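Local coordinates for protein diaminopropionate ammonia-lyase (Escherichia coli, PDB 4D9I) that catalyses the PLP-dependent alpha,beta-elimination of both L- and D-2,3-diaminopropionate to pyruvate and ammonia, at residues Ile8-Asn13 / Ala306-Ser311; Leu229-Gly234 / Ser255-Pro260. One frame throughout, in Å; residues are numbered along the deposited sequence.

Both contacts lie in one mixed sheet, their centres about 9 Å apart. Contact 1 pairs strand 8-12, outermost within this chain, with strand 308-312; contact 2 pairs strand 226-230 with strand 254-260. Strands 308-312 and 254-260 are neighbours, so the four run side by side: Ile310 N probably bonds Ile257 O, and Ile310 CD1 packs on Ile256 CG2. Both strands of contact 2 come between the two strands of contact 1 along the chain, and contact 1 joins residues near the N-terminus to a strand some 300 positions later. Contact 1 thus finishes an edge of the sheet, whereas contact 2 sits deeper and leads into the loop that binds the cofactor phosphate.

Contact 1 of 2, residues Ile8-Asn13 / Ala306-Ser311; sequences IDIADN and ATQFIS
Ile10 lays its CG1 beside CG1 of Ile310, 3.8 Å away, the two side chains pointing the same way from an antiparallel non-hydrogen-bonded pair. Its CG2 branch, anti to the backbone N, rests 3.7 Å from CD of Gln308. The Gln308 chain, extended beyond CG, runs alongside Asp12, and NE2 donates a nearly straight bond (171°) to Asp12 OD1 at 2.9 Å. Carboxylate and amide are nearly coplanar, 12° apart, and OD1 lies in the amide plane. Both groups are held further: Asp12 OD2 by a salt bridge to Lys362 NZ, Gln308 by His254 at OE1 and the Lys362 carbonyl at NE2. An alanine in place of Gln308 would probably leave Asp12 OD1 without this amide donor and open a gap beside Ile10 CG2. On the face carrying Ala11 and Phe309, the phenyl CE1 reaches Asn13 CB at 3.6 Å, and Ile266 and Tyr267 of helix 265-272 also touch the Phe309 side chain. At the other end a water bridges Asp9 OD2 and Ser311 OG. Backbone bonds link Asp9 with Ser311 and Ala11 with Phe309 in both directions, and Asn13 N reaches Thr307 O at 2.9 Å. The result is a two-strand antiparallel pairing, by which strand 8-12 joins the end of the mixed sheet of a fold type II PLP enzyme beside strand 308-312.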
# COMPACT_ATOMS: atom_id res chain seq x y z
N ILE B 8 23.59 -0.54 -0.48
CA ILE B 8 23.59 -0.48 0.99
C ILE B 8 25.01 -0.68 1.50
O ILE B 8 25.46 -1.82 1.69
CB ILE B 8 22.74 -1.58 1.66
CG1 ILE B 8 21.31 -1.64 1.12
CG2 ILE B 8 22.69 -1.36 3.17
CD1 ILE B 8 20.71 -3.02 1.29
N ASP B 9 25.73 0.41 1.72
CA ASP B 9 27.08 0.31 2.24
C ASP B 9 27.02 0.32 3.76
O ASP B 9 26.41 1.22 4.35
CB ASP B 9 27.95 1.47 1.73
CG ASP B 9 28.24 1.36 0.24
OD1 ASP B 9 28.28 0.24 -0.29
OD2 ASP B 9 28.45 2.41 -0.41
N ILE B 10 27.63 -0.70 4.37
CA ILE B 10 27.67 -0.85 5.82
C ILE B 10 29.09 -0.68 6.30
O ILE B 10 29.99 -1.39 5.82
CB ILE B 10 27.18 -2.24 6.29
CG1 ILE B 10 25.77 -2.53 5.77
CG2 ILE B 10 27.24 -2.34 7.81
CD1 ILE B 10 25.47 -4.01 5.59
N ALA B 11 29.30 0.24 7.24
CA ALA B 11 30.61 0.43 7.85
C ALA B 11 30.49 0.22 9.35
O ALA B 11 29.68 0.89 10.01
CB ALA B 11 31.16 1.81 7.53
N ASP B 12 31.28 -0.72 9.86
CA ASP B 12 31.46 -0.92 11.30
C ASP B 12 32.06 0.33 11.93
O ASP B 12 33.03 0.87 11.39
CB ASP B 12 32.44 -2.06 11.58
CG ASP B 12 31.87 -3.41 11.23
OD1 ASP B 12 30.66 -3.63 11.37
OD2 ASP B 12 32.66 -4.26 10.80
N ASN B 13 31.52 0.77 13.06
CA ASN B 13 32.06 1.94 13.77
C ASN B 13 33.36 1.59 14.47
O ASN B 13 33.36 1.03 15.57
CB ASN B 13 31.02 2.52 14.75
CG ASN B 13 31.54 3.72 15.55
OD1 ASN B 13 30.92 4.11 16.55
ND2 ASN B 13 32.64 4.33 15.11
N ALA B 306 27.30 4.01 18.49
CA ALA B 306 26.70 3.38 17.30
C ALA B 306 27.49 2.15 16.86
O ALA B 306 28.72 2.16 16.86
CB ALA B 306 26.60 4.37 16.15
N THR B 307 26.80 1.09 16.45
CA THR B 307 27.50 -0.13 16.06
C THR B 307 27.98 -0.01 14.62
O THR B 307 29.13 -0.32 14.31
CB THR B 307 26.63 -1.39 16.24
OG1 THR B 307 25.94 -1.31 17.49
CG2 THR B 307 27.51 -2.66 16.20
N GLN B 308 27.09 0.48 13.75
CA GLN B 308 27.35 0.57 12.33
C GLN B 308 26.73 1.80 11.70
O GLN B 308 25.73 2.33 12.18
CB GLN B 308 26.82 -0.68 11.63
CG GLN B 308 27.75 -1.88 11.72
CD GLN B 308 27.07 -3.18 11.36
OE1 GLN B 308 25.83 -3.26 11.31
NE2 GLN B 308 27.85 -4.22 11.12
N PHE B 309 27.33 2.25 10.61
CA PHE B 309 26.77 3.32 9.80
C PHE B 309 26.42 2.74 8.43
O PHE B 309 27.19 1.96 7.89
CB PHE B 309 27.80 4.43 9.63
CG PHE B 309 28.38 4.91 10.93
CD1 PHE B 309 29.71 4.66 11.24
CD2 PHE B 309 27.60 5.60 11.84
CE1 PHE B 309 30.26 5.10 12.43
CE2 PHE B 309 28.14 6.04 13.04
CZ PHE B 309 29.47 5.79 13.34
N ILE B 310 25.27 3.14 7.90
CA ILE B 310 24.86 2.75 6.55
C ILE B 310 24.68 3.98 5.65
O ILE B 310 24.05 4.96 6.05
CB ILE B 310 23.55 1.91 6.54
CG1 ILE B 310 23.83 0.49 7.05
CG2 ILE B 310 22.95 1.85 5.13
CD1 ILE B 310 22.62 -0.42 7.14
N SER B 311 25.28 3.91 4.47
CA SER B 311 25.04 4.86 3.39
C SER B 311 24.26 4.15 2.31
O SER B 311 24.73 3.17 1.73
CB SER B 311 26.36 5.37 2.82
OG SER B 311 26.14 6.21 1.70
O HOH W 1 28.36 5.54 0.25

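Contact 2 of 2, residues Leu229-Gly234 / Ser255-Pro260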
# COMPACT_ATOMS: atom_id res chain seq x y z
N LEU B 229 18.31 3.76 13.08
CA LEU B 229 18.03 5.16 13.31
C LEU B 229 18.47 5.97 12.09
O LEU B 229 19.67 6.07 11.80
CB LEU B 229 18.74 5.64 14.60
CG LEU B 229 18.28 5.02 15.93
CD1 LEU B 229 19.24 5.40 17.08
CD2 LEU B 229 16.86 5.45 16.26
N GLN B 230 17.51 6.56 11.39
CA GLN B 230 17.83 7.45 10.27
C GLN B 230 18.41 8.75 10.80
O GLN B 230 18.00 9.23 11.86
CB GLN B 230 16.61 7.72 9.37
CG GLN B 230 15.38 8.34 10.05
CD GLN B 230 14.44 7.28 10.62
OE1 GLN B 230 14.75 6.65 11.62
NE2 GLN B 230 13.30 7.09 9.98
N ALA B 231 19.38 9.33 10.09
CA ALA B 231 20.09 10.49 10.62
C ALA B 231 20.32 11.57 9.60
O ALA B 231 20.96 11.33 8.56
CB ALA B 231 21.41 10.07 11.24
N GLY B 232 19.80 12.75 9.89
CA GLY B 232 20.11 13.94 9.11
C GLY B 232 21.40 14.48 9.69
O GLY B 232 22.48 14.03 9.30
N VAL B 233 21.28 15.41 10.64
CA VAL B 233 22.44 15.83 11.44
C VAL B 233 22.68 14.91 12.63
O VAL B 233 23.73 15.00 13.28
CB VAL B 233 22.32 17.27 11.98
CG1 VAL B 233 22.39 18.29 10.83
CG2 VAL B 233 21.06 17.44 12.83
N GLY B 234 21.71 14.06 12.94
CA GLY B 234 21.88 13.10 14.03
C GLY B 234 21.35 13.57 15.37
O GLY B 234 21.69 13.00 16.40
N SER B 255 23.11 -1.05 17.06
CA SER B 255 22.50 0.14 16.50
C SER B 255 23.08 0.44 15.14
O SER B 255 24.30 0.40 14.94
CB SER B 255 22.71 1.35 17.44
OG SER B 255 24.09 1.54 17.71
N ILE B 256 22.19 0.77 14.22
CA ILE B 256 22.55 1.03 12.85
C ILE B 256 22.01 2.41 12.47
O ILE B 256 20.81 2.64 12.50
CB ILE B 256 21.95 -0.04 11.89
CG1 ILE B 256 22.45 -1.45 12.27
CG2 ILE B 256 22.36 0.25 10.47
CD1 ILE B 256 21.49 -2.56 11.86
N ILE B 257 22.92 3.30 12.10
CA ILE B 257 22.59 4.66 11.66
C ILE B 257 22.43 4.63 10.14
O ILE B 257 23.28 4.06 9.42
CB ILE B 257 23.71 5.64 12.06
CG1 ILE B 257 24.15 5.39 13.51
CG2 ILE B 257 23.28 7.09 11.84
CD1 ILE B 257 23.04 5.40 14.55
N VAL B 258 21.34 5.21 9.65
CA VAL B 258 21.00 5.15 8.25
C VAL B 258 20.96 6.53 7.59
O VAL B 258 20.23 7.42 8.03
CB VAL B 258 19.65 4.42 8.06
CG1 VAL B 258 19.32 4.29 6.58
CG2 VAL B 258 19.71 3.06 8.73
N GLU B 259 21.71 6.68 6.51
CA GLU B 259 21.74 7.92 5.75
C GLU B 259 21.68 7.70 4.24
O GLU B 259 22.22 6.73 3.73
CB GLU B 259 23.01 8.73 6.06
CG GLU B 259 23.09 9.25 7.47
CD GLU B 259 24.39 9.98 7.71
OE1 GLU B 259 25.46 9.35 7.56
OE2 GLU B 259 24.33 11.19 8.02
N PRO B 260 21.00 8.60 3.52
CA PRO B 260 21.11 8.66 2.06
C PRO B 260 22.53 9.08 1.67
O PRO B 260 23.14 9.93 2.35
CB PRO B 260 20.09 9.73 1.64
CG PRO B 260 19.61 10.39 2.89
CD PRO B 260 20.15 9.67 4.09
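Glu259 reaches across to the chain leaving strand 226-230, and its atoms meet that chain in turn. CB lies 4.1 Å from Ala231 O; CG, anti to the carbonyl carbon of its own residue (chi1 -66°), comes to 3.2 Å from the same oxygen. CD remains beside that carbonyl, and at the tip OE2 stands 3.4 Å from Ala231 O and 3.6 Å from Gly232 O, oxygen facing oxygen without a bond. What holds the carboxylate is the start of helix 265-272: OE1 accepts from Tyr267 N and OE2 from Ile266 N. These two N-H groups would probably offset the repulsion from the carbonyls.

Before this point the backbones pair as parallel strands. Leu229 N donates to Ile256 O, Val258 N to Leu229 O and Ala231 N to Val258 O. The middle bond is bent at its acceptor, with the donor above the carbonyl plane of Leu229. Ala231 CB presses on Ile257 CG2 at 3.6 Å, while Leu229 CB and Ile257 CD1 make a looser apolar contact at 4.3 Å. Gln230 turns instead to the face shared with Val258, where its NE2 donates to the carbonyls of Ser339 and Ile374.

The pairing closes the beta-alpha-beta unit of strand 226-230, helix 235-248 and strand 254-260. Just past it, the backbone N-H groups of Gly232, Val233 and Gly234 bind the phosphate of the lysine-linked cofactor at position 77. Gly234, the N-cap of helix 235-248, adopts backbone angles (phi 94°, psi 17°) at which a CB would collide with the carbonyl O of Val233. The parallel bonds thus fix the root of a phosphate-binding glycine loop, whose N-H donors and helix N-terminus would be expected to stabilise the cofactor's negative charge.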